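Local coordinates for protein acetone carboxylase alpha subunit (Xanthobacter autotrophicus Py2, PDB 5M45) that belongs to the hydantoinase B/oxoprolinase family, binds a manganese ion and is found in a six-chain assembly, at residues E87-Y95 and T104-M115; L94-L103 and Y260-V268. All blocks are in the same frame, centred on the assembly; numbering follows the deposited sequence.

Interaction 1 (E87-Y95 and T104-M115)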
ATOM      1  N   GLU A  87      11.093  13.694 -21.977  1.00 17.72           N
ATOM      2  CA  GLU A  87      10.221  14.818 -21.587  1.00 18.41           C
ATOM      3  C   GLU A  87      10.754  15.725 -20.457  1.00 17.21           C
ATOM      4  O   GLU A  87      10.310  16.859 -20.341  1.00 16.50           O
ATOM      5  CB  GLU A  87       8.842  14.334 -21.161  1.00 20.28           C
ATOM      6  CG  GLU A  87       7.779  14.340 -22.238  1.00 22.88           C
ATOM      7  CD  GLU A  87       8.143  13.426 -23.327  1.00 24.99           C
ATOM      8  OE1 GLU A  87       8.572  13.994 -24.373  1.00 27.20           O
ATOM      9  OE2 GLU A  87       8.058  12.167 -23.068  1.00 27.13           O
ATOM     10  N   GLY A  88      11.650  15.218 -19.607  1.00 15.99           N
ATOM     11  CA  GLY A  88      12.219  16.029 -18.546  1.00 15.20           C
ATOM     12  C   GLY A  88      11.265  16.337 -17.389  1.00 14.45           C
ATOM     13  O   GLY A  88      11.374  17.416 -16.764  1.00 14.14           O
ATOM     14  N   GLU A  89      10.374  15.396 -17.070  1.00 13.59           N
ATOM     15  CA  GLU A  89       9.445  15.566 -15.918  1.00 13.28           C
ATOM     16  C   GLU A  89      10.146  15.185 -14.606  1.00 12.87           C
ATOM     17  O   GLU A  89       9.869  14.143 -13.995  1.00 13.01           O
ATOM     18  CB  GLU A  89       8.112  14.829 -16.130  1.00 13.09           C
ATOM     19  CG  GLU A  89       7.459  14.978 -17.517  1.00 13.20           C
ATOM     20  CD  GLU A  89       7.299  16.392 -18.042  1.00 13.22           C
ATOM     21  OE1 GLU A  89       6.950  16.539 -19.233  1.00 13.49           O
ATOM     22  OE2 GLU A  89       7.491  17.396 -17.277  1.00 13.11           O
ATOM     23  N   LEU A  90      11.124  16.021 -14.239  1.00 12.56           N
ATOM     24  CA  LEU A  90      11.911  15.913 -13.005  1.00 12.38           C
ATOM     25  C   LEU A  90      12.342  17.315 -12.580  1.00 12.20           C
ATOM     26  O   LEU A  90      12.244  18.260 -13.366  1.00 12.16           O
ATOM     27  CB  LEU A  90      13.130  14.963 -13.149  1.00 12.35           C
ATOM     28  CG  LEU A  90      14.394  15.441 -13.866  1.00 12.60           C
ATOM     29  CD1 LEU A  90      15.560  14.486 -13.609  1.00 12.85           C
ATOM     30  CD2 LEU A  90      14.171  15.644 -15.359  1.00 12.72           C
ATOM     31  N   CYS A  91      12.798  17.432 -11.338  1.00 11.93           N
ATOM     32  CA  CYS A  91      13.206  18.748 -10.758  1.00 11.79           C
ATOM     33  C   CYS A  91      14.152  18.514  -9.580  1.00 11.48           C
ATOM     34  O   CYS A  91      13.949  17.569  -8.809  1.00 11.51           O
ATOM     35  CB  CYS A  91      11.971  19.509 -10.311  1.00 11.88           C
ATOM     36  SG  CYS A  91      12.211  21.119  -9.528  1.00 12.43           S
ATOM     37  N   PHE A  92      15.169  19.371  -9.445  1.00 11.26           N
ATOM     38  CA  PHE A  92      16.064  19.398  -8.279  1.00 10.99           C
ATOM     39  C   PHE A  92      16.104  20.794  -7.650  1.00 11.02           C
ATOM     40  O   PHE A  92      16.186  21.812  -8.372  1.00 11.12           O
ATOM     41  CB  PHE A  92      17.487  18.976  -8.655  1.00 10.87           C
ATOM     42  CG  PHE A  92      17.589  17.524  -9.066  1.00 10.77           C
ATOM     43  CD1 PHE A  92      17.654  16.515  -8.102  1.00 10.64           C
ATOM     44  CD2 PHE A  92      17.573  17.158 -10.403  1.00 10.78           C
ATOM     45  CE1 PHE A  92      17.718  15.179  -8.473  1.00 10.65           C
ATOM     46  CE2 PHE A  92      17.659  15.821 -10.779  1.00 10.82           C
ATOM     47  CZ  PHE A  92      17.722  14.833  -9.821  1.00 10.68           C
ATOM     48  N   THR A  93      16.024  20.830  -6.330  1.00 11.03           N
ATOM     49  CA  THR A  93      15.844  22.052  -5.591  1.00 11.23           C
ATOM     50  C   THR A  93      16.779  22.093  -4.339  1.00 11.37           C
ATOM     51  O   THR A  93      16.953  21.070  -3.622  1.00 11.24           O
ATOM     52  CB  THR A  93      14.362  22.228  -5.207  1.00 11.33           C
ATOM     53  OG1 THR A  93      13.529  22.145  -6.387  1.00 11.40           O
ATOM     54  CG2 THR A  93      14.145  23.588  -4.519  1.00 11.46           C
ATOM     55  N   LEU A  94      17.368  23.275  -4.089  1.00 11.44           N
ATOM     56  CA  LEU A  94      18.276  23.498  -2.942  1.00 11.60           C
ATOM     57  C   LEU A  94      17.529  24.280  -1.841  1.00 11.68           C
ATOM     58  O   LEU A  94      16.908  25.306  -2.146  1.00 11.62           O
ATOM     59  CB  LEU A  94      19.537  24.236  -3.398  1.00 11.75           C
ATOM     60  CG  LEU A  94      20.560  24.662  -2.328  1.00 11.83           C
ATOM     61  CD1 LEU A  94      21.116  23.472  -1.545  1.00 11.95           C
ATOM     62  CD2 LEU A  94      21.679  25.441  -3.008  1.00 12.04           C
ATOM     63  N   TYR A  95      17.550  23.775  -0.600  1.00 11.82           N
ATOM     64  CA  TYR A  95      16.843  24.379   0.545  1.00 12.11           C
ATOM     65  C   TYR A  95      17.801  24.836   1.658  1.00 12.43           C
ATOM     66  O   TYR A  95      18.874  24.247   1.852  1.00 12.51           O
ATOM     67  CB  TYR A  95      15.824  23.373   1.161  1.00 11.98           C
ATOM     68  CG  TYR A  95      14.759  22.929   0.185  1.00 11.80           C
ATOM     69  CD1 TYR A  95      14.981  21.851  -0.669  1.00 11.67           C
ATOM     70  CD2 TYR A  95      13.522  23.581   0.114  1.00 11.77           C
ATOM     71  CE1 TYR A  95      14.003  21.436  -1.582  1.00 11.53           C
ATOM     72  CE2 TYR A  95      12.560  23.175  -0.805  1.00 11.60           C
ATOM     73  CZ  TYR A  95      12.815  22.081  -1.644  1.00 11.48           C
ATOM     74  OH  TYR A  95      11.888  21.680  -2.602  1.00 11.56           O
ATOM     75  N   THR A 104      16.354  26.622  -7.818  1.00 13.29           N
ATOM     76  CA  THR A 104      15.817  25.387  -8.404  1.00 12.94           C
ATOM     77  C   THR A 104      16.169  25.251  -9.879  1.00 12.66           C
ATOM     78  O   THR A 104      16.340  26.240 -10.568  1.00 12.59           O
ATOM     79  CB  THR A 104      14.266  25.324  -8.187  1.00 12.88           C
ATOM     80  OG1 THR A 104      13.730  24.083  -8.615  1.00 12.86           O
ATOM     81  CG2 THR A 104      13.569  26.445  -8.899  1.00 12.96           C
ATOM     82  N   SER A 105      16.246  24.013 -10.369  1.00 12.36           N
ATOM     83  CA  SER A 105      16.161  23.762 -11.831  1.00 12.40           C
ATOM     84  C   SER A 105      14.756  24.151 -12.329  1.00 12.51           C
ATOM     85  O   SER A 105      13.869  24.369 -11.516  1.00 12.45           O
ATOM     86  CB  SER A 105      16.414  22.268 -12.156  1.00 12.28           C
ATOM     87  OG  SER A 105      15.328  21.440 -11.746  1.00 12.08           O
ATOM     88  N   THR A 106      14.556  24.174 -13.647  1.00 12.56           N
ATOM     89  CA  THR A 106      13.223  24.223 -14.235  1.00 12.53           C
ATOM     90  C   THR A 106      12.640  22.793 -14.241  1.00 12.39           C
ATOM     91  O   THR A 106      13.152  21.929 -13.537  1.00 12.33           O
ATOM     92  CB  THR A 106      13.202  24.934 -15.627  1.00 12.71           C
ATOM     93  OG1 THR A 106      13.965  24.183 -16.583  1.00 12.97           O
ATOM     94  CG2 THR A 106      13.802  26.321 -15.545  1.00 12.76           C
ATOM     95  N   GLY A 107      11.580  22.545 -15.017  1.00 12.39           N
ATOM     96  CA  GLY A 107      10.895  21.248 -15.038  1.00 12.35           C
ATOM     97  C   GLY A 107       9.627  21.293 -14.169  1.00 12.28           C
ATOM     98  O   GLY A 107       8.894  22.276 -14.212  1.00 12.39           O
ATOM     99  N   ILE A 108       9.379  20.238 -13.370  1.00 12.27           N
ATOM    100  CA  ILE A 108       8.130  20.133 -12.593  1.00 12.29           C
ATOM    101  C   ILE A 108       8.240  20.848 -11.252  1.00 12.29           C
ATOM    102  O   ILE A 108       8.275  20.199 -10.149  1.00 12.54           O
ATOM    103  CB  ILE A 108       7.584  18.678 -12.479  1.00 12.22           C
ATOM    104  CG1 ILE A 108       8.659  17.654 -12.044  1.00 12.19           C
ATOM    105  CG2 ILE A 108       6.979  18.266 -13.839  1.00 12.37           C
ATOM    106  CD1 ILE A 108       8.088  16.303 -11.648  1.00 12.29           C
ATOM    107  N   ILE A 109       8.246  22.176 -11.322  1.00 12.28           N
ATOM    108  CA  ILE A 109       8.658  22.998 -10.188  1.00 12.19           C
ATOM    109  C   ILE A 109       7.571  23.223  -9.152  1.00 12.09           C
ATOM    110  O   ILE A 109       7.838  23.871  -8.154  1.00 12.35           O
ATOM    111  CB  ILE A 109       9.314  24.352 -10.607  1.00 12.27           C
ATOM    112  CG1 ILE A 109       8.319  25.285 -11.302  1.00 12.39           C
ATOM    113  CG2 ILE A 109      10.563  24.103 -11.445  1.00 12.33           C
ATOM    114  CD1 ILE A 109       8.903  26.653 -11.600  1.00 12.53           C
ATOM    115  N   ILE A 110       6.379  22.653  -9.333  1.00 11.97           N
ATOM    116  CA  ILE A 110       5.392  22.581  -8.227  1.00 11.81           C
ATOM    117  C   ILE A 110       6.013  21.909  -7.006  1.00 11.65           C
ATOM    118  O   ILE A 110       5.632  22.186  -5.866  1.00 11.53           O
ATOM    119  CB  ILE A 110       4.053  21.888  -8.663  1.00 11.94           C
ATOM    120  CG1 ILE A 110       2.912  22.235  -7.693  1.00 12.09           C
ATOM    121  CG2 ILE A 110       4.225  20.370  -8.792  1.00 11.98           C
ATOM    122  CD1 ILE A 110       1.539  21.903  -8.237  1.00 12.07           C
ATOM    123  N   HIS A 111       7.003  21.043  -7.230  1.00 11.49           N
ATOM    124  CA  HIS A 111       7.648  20.310  -6.139  1.00 11.30           C
ATOM    125  C   HIS A 111       8.676  21.099  -5.347  1.00 11.11           C
ATOM    126  O   HIS A 111       9.146  20.627  -4.301  1.00 10.97           O
ATOM    127  CB  HIS A 111       8.189  18.966  -6.655  1.00 11.28           C
ATOM    128  CG  HIS A 111       7.107  18.090  -7.193  1.00 11.30           C
ATOM    129  ND1 HIS A 111       6.218  17.423  -6.378  1.00 11.32           N
ATOM    130  CD2 HIS A 111       6.710  17.836  -8.461  1.00 11.41           C
ATOM    131  CE1 HIS A 111       5.342  16.779  -7.124  1.00 11.37           C
ATOM    132  NE2 HIS A 111       5.624  17.010  -8.394  1.00 11.50           N
ATOM    133  N   VAL A 112       8.985  22.318  -5.776  1.00 10.88           N
ATOM    134  CA  VAL A 112       9.723  23.271  -4.932  1.00 10.81           C
ATOM    135  C   VAL A 112       8.939  23.396  -3.598  1.00 10.81           C
ATOM    136  O   VAL A 112       9.509  23.199  -2.513  1.00 10.79           O
ATOM    137  CB  VAL A 112       9.925  24.647  -5.619  1.00 10.85           C
ATOM    138  CG1 VAL A 112      10.434  25.685  -4.645  1.00 10.93           C
ATOM    139  CG2 VAL A 112      10.857  24.539  -6.822  1.00 10.80           C
ATOM    140  N   GLY A 113       7.623  23.635  -3.703  1.00 10.63           N
ATOM    141  CA  GLY A 113       6.739  23.729  -2.540  1.00 10.69           C
ATOM    142  C   GLY A 113       6.455  22.420  -1.836  1.00 10.70           C
ATOM    143  O   GLY A 113       6.508  22.367  -0.611  1.00 10.75           O
ATOM    144  N   THR A 114       6.151  21.343  -2.585  1.00 10.60           N
ATOM    145  CA  THR A 114       5.814  20.033  -1.942  1.00 10.58           C
ATOM    146  C   THR A 114       6.994  19.446  -1.147  1.00 10.76           C
ATOM    147  O   THR A 114       6.815  18.984  -0.019  1.00 10.84           O
ATOM    148  CB  THR A 114       5.301  18.975  -2.920  1.00 10.44           C
ATOM    149  OG1 THR A 114       6.355  18.608  -3.811  1.00 10.25           O
ATOM    150  CG2 THR A 114       4.137  19.484  -3.722  1.00 10.45           C
ATOM    151  N   MET A 115       8.198  19.495  -1.686  1.00 10.98           N
ATOM    152  CA  MET A 115       9.391  18.905  -1.001  1.00 11.27           C
ATOM    153  C   MET A 115       9.787  19.759   0.228  1.00 11.44           C
ATOM    154  O   MET A 115      10.178  19.211   1.274  1.00 11.51           O
ATOM    155  CB  MET A 115      10.573  18.722  -1.961  1.00 11.46           C
ATOM    156  CG  MET A 115      10.345  17.628  -3.008  1.00 11.51           C
ATOM    157  SD  MET A 115      11.743  17.261  -4.131  1.00 11.90           S
ATOM    158  CE  MET A 115      11.962  18.783  -5.007  1.00 11.81           C
TER

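Interaction 2 (L94-L103 and Y260-V268)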
ATOM      1  N   LEU A  94      17.368  23.275  -4.089  1.00 11.44           N
ATOM      2  CA  LEU A  94      18.276  23.498  -2.942  1.00 11.60           C
ATOM      3  C   LEU A  94      17.529  24.280  -1.841  1.00 11.68           C
ATOM      4  O   LEU A  94      16.908  25.306  -2.146  1.00 11.62           O
ATOM      5  CB  LEU A  94      19.537  24.236  -3.398  1.00 11.75           C
ATOM      6  CG  LEU A  94      20.560  24.662  -2.328  1.00 11.83           C
ATOM      7  CD1 LEU A  94      21.116  23.472  -1.545  1.00 11.95           C
ATOM      8  CD2 LEU A  94      21.679  25.441  -3.008  1.00 12.04           C
ATOM      9  N   TYR A  95      17.550  23.775  -0.600  1.00 11.82           N
ATOM     10  CA  TYR A  95      16.843  24.379   0.545  1.00 12.11           C
ATOM     11  C   TYR A  95      17.801  24.836   1.658  1.00 12.43           C
ATOM     12  O   TYR A  95      18.874  24.247   1.852  1.00 12.51           O
ATOM     13  CB  TYR A  95      15.824  23.373   1.161  1.00 11.98           C
ATOM     14  CG  TYR A  95      14.759  22.929   0.185  1.00 11.80           C
ATOM     15  CD1 TYR A  95      14.981  21.851  -0.669  1.00 11.67           C
ATOM     16  CD2 TYR A  95      13.522  23.581   0.114  1.00 11.77           C
ATOM     17  CE1 TYR A  95      14.003  21.436  -1.582  1.00 11.53           C
ATOM     18  CE2 TYR A  95      12.560  23.175  -0.805  1.00 11.60           C
ATOM     19  CZ  TYR A  95      12.815  22.081  -1.644  1.00 11.48           C
ATOM     20  OH  TYR A  95      11.888  21.680  -2.602  1.00 11.56           O
ATOM     21  N   ASN A  96      17.410  25.887   2.386  1.00 12.92           N
ATOM     22  CA  ASN A  96      18.065  26.254   3.647  1.00 13.18           C
ATOM     23  C   ASN A  96      17.600  25.305   4.795  1.00 13.50           C
ATOM     24  O   ASN A  96      16.750  24.459   4.585  1.00 13.21           O
ATOM     25  CB  ASN A  96      17.892  27.767   3.946  1.00 13.41           C
ATOM     26  CG  ASN A  96      16.478  28.169   4.334  1.00 13.48           C
ATOM     27  OD1 ASN A  96      15.685  27.381   4.863  1.00 13.33           O
ATOM     28  ND2 ASN A  96      16.165  29.456   4.097  1.00 13.63           N
ATOM     29  N   ALA A  97      18.202  25.421   5.978  1.00 13.88           N
ATOM     30  CA  ALA A  97      17.933  24.515   7.099  1.00 14.22           C
ATOM     31  C   ALA A  97      16.474  24.475   7.525  1.00 14.45           C
ATOM     32  O   ALA A  97      15.990  23.432   7.993  1.00 14.69           O
ATOM     33  CB  ALA A  97      18.818  24.843   8.278  1.00 14.41           C
ATOM     34  N   ALA A  98      15.756  25.586   7.341  1.00 14.84           N
ATOM     35  CA  ALA A  98      14.327  25.676   7.688  1.00 14.89           C
ATOM     36  C   ALA A  98      13.380  25.092   6.637  1.00 14.79           C
ATOM     37  O   ALA A  98      12.155  25.187   6.799  1.00 14.82           O
ATOM     38  CB  ALA A  98      13.945  27.129   7.980  1.00 15.04           C
ATOM     39  N   GLY A  99      13.917  24.516   5.559  1.00 14.70           N
ATOM     40  CA  GLY A  99      13.099  23.972   4.467  1.00 14.38           C
ATOM     41  C   GLY A  99      12.548  24.961   3.435  1.00 14.37           C
ATOM     42  O   GLY A  99      11.670  24.608   2.656  1.00 14.07           O
ATOM     43  N   ASP A 100      13.042  26.201   3.431  1.00 14.35           N
ATOM     44  CA  ASP A 100      12.696  27.165   2.399  1.00 14.49           C
ATOM     45  C   ASP A 100      13.668  27.092   1.203  1.00 14.55           C
ATOM     46  O   ASP A 100      14.872  27.060   1.391  1.00 14.18           O
ATOM     47  CB  ASP A 100      12.692  28.568   2.989  1.00 14.68           C
ATOM     48  CG  ASP A 100      11.600  28.742   4.050  1.00 14.97           C
ATOM     49  OD1 ASP A 100      10.408  28.555   3.658  1.00 15.08           O
ATOM     50  OD2 ASP A 100      11.908  29.093   5.206  1.00 15.10           O
ATOM     51  N   SER A 101      13.135  27.079  -0.018  1.00 14.91           N
ATOM     52  CA  SER A 101      13.965  26.938  -1.227  1.00 15.14           C
ATOM     53  C   SER A 101      14.708  28.225  -1.524  1.00 15.32           C
ATOM     54  O   SER A 101      14.146  29.323  -1.338  1.00 15.54           O
ATOM     55  CB  SER A 101      13.124  26.530  -2.447  1.00 15.43           C
ATOM     56  OG  SER A 101      12.195  27.548  -2.792  1.00 16.09           O
ATOM     57  N   LEU A 102      15.970  28.088  -1.934  1.00 15.10           N
ATOM     58  CA  LEU A 102      16.822  29.191  -2.390  1.00 15.43           C
ATOM     59  C   LEU A 102      16.890  29.294  -3.926  1.00 14.85           C
ATOM     60  O   LEU A 102      16.904  30.380  -4.466  1.00 15.13           O
ATOM     61  CB  LEU A 102      18.294  28.940  -2.018  1.00 15.94           C
ATOM     62  CG  LEU A 102      19.095  28.813  -0.782  1.00 16.65           C
ATOM     63  CD1 LEU A 102      18.706  27.670   0.112  1.00 16.79           C
ATOM     64  CD2 LEU A 102      20.554  28.644  -1.239  1.00 16.77           C
ATOM     65  N   LEU A 103      17.085  28.154  -4.592  1.00 14.65           N
ATOM     66  CA  LEU A 103      17.254  28.047  -6.058  1.00 14.38           C
ATOM     67  C   LEU A 103      16.705  26.689  -6.535  1.00 13.95           C
ATOM     68  O   LEU A 103      16.697  25.679  -5.775  1.00 13.93           O
ATOM     69  CB  LEU A 103      18.745  28.114  -6.431  1.00 14.73           C
ATOM     70  CG  LEU A 103      19.438  29.457  -6.181  1.00 15.20           C
ATOM     71  CD1 LEU A 103      20.930  29.407  -6.308  1.00 15.24           C
ATOM     72  CD2 LEU A 103      18.939  30.529  -7.139  1.00 15.62           C
ATOM     73  N   TYR A 260      28.019  31.824   2.495  1.00 18.88           N
ATOM     74  CA  TYR A 260      26.954  30.904   2.080  1.00 18.42           C
ATOM     75  C   TYR A 260      25.759  30.986   3.034  1.00 18.44           C
ATOM     76  O   TYR A 260      24.614  30.992   2.580  1.00 18.30           O
ATOM     77  CB  TYR A 260      27.453  29.441   2.002  1.00 17.99           C
ATOM     78  CG  TYR A 260      26.365  28.483   1.588  1.00 17.48           C
ATOM     79  CD1 TYR A 260      26.125  28.227   0.239  1.00 17.18           C
ATOM     80  CD2 TYR A 260      25.546  27.860   2.529  1.00 17.25           C
ATOM     81  CE1 TYR A 260      25.107  27.384  -0.160  1.00 17.12           C
ATOM     82  CE2 TYR A 260      24.536  27.000   2.133  1.00 17.00           C
ATOM     83  CZ  TYR A 260      24.298  26.775   0.790  1.00 17.03           C
ATOM     84  OH  TYR A 260      23.279  25.944   0.354  1.00 17.03           O
ATOM     85  N   TRP A 261      26.041  31.020   4.331  1.00 19.12           N
ATOM     86  CA  TRP A 261      25.003  31.103   5.390  1.00 19.95           C
ATOM     87  C   TRP A 261      24.147  32.376   5.251  1.00 19.88           C
ATOM     88  O   TRP A 261      22.907  32.323   5.399  1.00 20.33           O
ATOM     89  CB  TRP A 261      25.657  30.959   6.772  1.00 21.02           C
ATOM     90  CG  TRP A 261      24.727  30.741   7.962  1.00 21.80           C
ATOM     91  CD1 TRP A 261      24.503  31.601   9.001  1.00 22.49           C
ATOM     92  CD2 TRP A 261      23.926  29.580   8.235  1.00 22.28           C
ATOM     93  NE1 TRP A 261      23.600  31.047   9.884  1.00 22.62           N
ATOM     94  CE2 TRP A 261      23.238  29.810   9.444  1.00 22.38           C
ATOM     95  CE3 TRP A 261      23.724  28.372   7.578  1.00 22.40           C
ATOM     96  CZ2 TRP A 261      22.362  28.883  10.002  1.00 22.48           C
ATOM     97  CZ3 TRP A 261      22.852  27.433   8.139  1.00 22.41           C
ATOM     98  CH2 TRP A 261      22.198  27.696   9.347  1.00 22.39           C
ATOM     99  N   LYS A 262      24.769  33.499   4.915  1.00 19.59           N
ATOM    100  CA  LYS A 262      23.989  34.711   4.577  1.00 19.67           C
ATOM    101  C   LYS A 262      23.107  34.553   3.329  1.00 18.45           C
ATOM    102  O   LYS A 262      21.924  34.901   3.379  1.00 17.64           O
ATOM    103  CB  LYS A 262      24.877  35.948   4.466  1.00 20.52           C
ATOM    104  CG  LYS A 262      25.421  36.294   5.851  1.00 21.76           C
ATOM    105  CD  LYS A 262      25.932  37.702   5.974  1.00 22.89           C
ATOM    106  CE  LYS A 262      27.324  37.851   5.422  1.00 23.98           C
ATOM    107  NZ  LYS A 262      28.308  38.445   6.374  1.00 24.90           N
ATOM    108  N   PHE A 263      23.680  34.019   2.246  1.00 17.57           N
ATOM    109  CA  PHE A 263      22.948  33.825   0.991  1.00 17.03           C
ATOM    110  C   PHE A 263      21.716  32.936   1.172  1.00 16.46           C
ATOM    111  O   PHE A 263      20.651  33.191   0.568  1.00 15.43           O
ATOM    112  CB  PHE A 263      23.869  33.196  -0.059  1.00 17.25           C
ATOM    113  CG  PHE A 263      23.264  33.096  -1.424  1.00 17.42           C
ATOM    114  CD1 PHE A 263      23.247  34.192  -2.289  1.00 17.74           C
ATOM    115  CD2 PHE A 263      22.723  31.890  -1.879  1.00 17.59           C
ATOM    116  CE1 PHE A 263      22.702  34.089  -3.586  1.00 18.00           C
ATOM    117  CE2 PHE A 263      22.195  31.785  -3.163  1.00 17.48           C
ATOM    118  CZ  PHE A 263      22.183  32.876  -4.017  1.00 17.59           C
ATOM    119  N   ALA A 264      21.860  31.893   2.000  1.00 16.16           N
ATOM    120  CA  ALA A 264      20.816  30.905   2.179  1.00 16.22           C
ATOM    121  C   ALA A 264      19.485  31.475   2.747  1.00 16.28           C
ATOM    122  O   ALA A 264      18.448  30.830   2.544  1.00 15.85           O
ATOM    123  CB  ALA A 264      21.310  29.755   3.035  1.00 16.39           C
ATOM    124  N   TYR A 265      19.520  32.641   3.407  1.00 16.10           N
ATOM    125  CA  TYR A 265      18.310  33.350   3.853  1.00 16.59           C
ATOM    126  C   TYR A 265      18.019  34.628   3.055  1.00 16.31           C
ATOM    127  O   TYR A 265      16.849  34.910   2.734  1.00 16.60           O
ATOM    128  CB  TYR A 265      18.343  33.577   5.390  1.00 17.05           C
ATOM    129  CG  TYR A 265      18.534  32.270   6.109  1.00 17.57           C
ATOM    130  CD1 TYR A 265      19.801  31.749   6.295  1.00 18.28           C
ATOM    131  CD2 TYR A 265      17.457  31.516   6.535  1.00 17.83           C
ATOM    132  CE1 TYR A 265      20.009  30.518   6.916  1.00 18.24           C
ATOM    133  CE2 TYR A 265      17.644  30.278   7.157  1.00 18.05           C
ATOM    134  CZ  TYR A 265      18.928  29.802   7.350  1.00 18.47           C
ATOM    135  OH  TYR A 265      19.139  28.579   7.946  1.00 19.69           O
ATOM    136  N   GLU A 266      19.060  35.374   2.674  1.00 16.03           N
ATOM    137  CA  GLU A 266      18.878  36.588   1.874  1.00 15.92           C
ATOM    138  C   GLU A 266      18.211  36.292   0.520  1.00 15.15           C
ATOM    139  O   GLU A 266      17.392  37.095   0.066  1.00 14.79           O
ATOM    140  CB  GLU A 266      20.189  37.346   1.648  1.00 16.33           C
ATOM    141  CG  GLU A 266      20.821  37.954   2.909  1.00 16.95           C
ATOM    142  CD  GLU A 266      22.039  38.834   2.624  1.00 17.44           C
ATOM    143  OE1 GLU A 266      22.160  39.364   1.472  1.00 17.53           O
ATOM    144  OE2 GLU A 266      22.895  39.000   3.572  1.00 17.92           O
ATOM    145  N   ALA A 267      18.550  35.153  -0.111  1.00 14.53           N
ATOM    146  CA  ALA A 267      18.000  34.819  -1.441  1.00 14.37           C
ATOM    147  C   ALA A 267      16.453  34.692  -1.406  1.00 14.21           C
ATOM    148  O   ALA A 267      15.780  35.061  -2.367  1.00 13.82           O
ATOM    149  CB  ALA A 267      18.649  33.551  -2.020  1.00 14.41           C
ATOM    150  N   VAL A 268      15.902  34.240  -0.275  1.00 14.02           N
ATOM    151  CA  VAL A 268      14.471  34.099  -0.110  1.00 14.07           C
ATOM    152  C   VAL A 268      13.805  35.484   0.006  1.00 14.27           C
ATOM    153  O   VAL A 268      12.812  35.795  -0.712  1.00 14.11           O
ATOM    154  CB  VAL A 268      14.131  33.210   1.133  1.00 14.10           C
ATOM    155  CG1 VAL A 268      12.621  32.990   1.231  1.00 14.14           C
ATOM    156  CG2 VAL A 268      14.840  31.864   1.098  1.00 14.07           C
TER
HETATM  157  O   HOH W   1      21.383  25.620   2.301  1.00 12.86           O
HETATM  158  O   HOH W   2      20.671  27.131   5.877  1.00 20.08           O

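Interaction 1 (E87-Y95 and T104-M115)
F92 and S105 join strand 90-95 to the chain that leaves its hairpin partner. S105 N donates to F92 O at 3.0 Å. The return bond uses a side chain. S105 OG lies between its own backbone N and carbonyl carbon (chi1 71°), where it accepts F92 N at 3.1 Å and donates to T106 O. Beside it, T93 and T104 form a non-hydrogen-bonded antiparallel pair. Their side chains lie side by side, and T93 OG1 donates to T104 OG1 at 3.0 Å. T104 OG1 in turn donates to S105 O on a lone pair. C91 SG, anti to the backbone N (chi1 178°), lies 3.5 Å from T104 OG1 and also packs on I109 CG2. I108 lays CG1 and CD1 along the backbone of E89 and L90. Y95 OH donates to V112 O at 2.8 Å, with that oxygen at the ring edge. M115 crosses Y95 at about a right angle, its CB 3.3 Å from Y95 OH. This is a beta hairpin whose second strand leads through a loop into helix 111-124, which packs back on the first strand. Two short hydroxyl chains, through T104 and through S105, serve F92 N, S105 O and T106 O where regular strand pairing stops.

Interaction 2 (L94-L103 and Y260-V268)
N96 meets A264 and Y265 of helix 257-282 at the start of a type I turn, N96 to G99. Its CB lies 4.1 Å from A264 CB and over one face of the Y265 ring, offset toward the rim. CG is 3.7 Å from Y265 CE2. A chi1 of 71° carries the amide toward the helix, stacked on the ring with the planes 20° apart. At the tip, ND2 donates to A264 O at 3.1 Å, almost in the amide plane; it is also hydrogen-bonded to Y41. OD1 turns back to its own loop and accepts D100 N from above the carbonyl plane. On strand 101-104, L102 CD2 lies 4.0 Å from F263 CD2, at the ring edge. L103 CD1 comes to the same edge. Two waters bridge the elements: one donates to Y95 O and accepts from Y260 OH, the other accepts A97 N and is hydrogen-bonded to Y265 OH, which is also hydrogen-bonded to H27. V268 CG2 packs on S101 O at 3.6 Å. This is a beta hairpin packed against a helix that crosses strand 101-103 at 99°, with an asparagine side chain tying the turn to the helix backbone.

In the fold
Interactions 1 and 2 share L94 and Y95, and both build on the hairpin at the edge, within this chain, of an antiparallel sheet. Both are buried. The centre of interaction 1 lies about 14 Å from the centre of the chain, that of interaction 2 about 26 Å. Interaction 1 joins pieces close in sequence, through hydroxyls and backbone. H111 brings it near the manganese ion, bound by H150, D153 and H175. Interaction 2 brings in a distant helix, through leucine and aromatic packing, one amide and two waters. The two touch where V112 CG1 meets S101 OG at 3.2 Å. Each also borders the 3,6,9,12,15-pentaoxaheptadecan-1-ol ligand, at G113 in interaction 1 and near D100 in interaction 2.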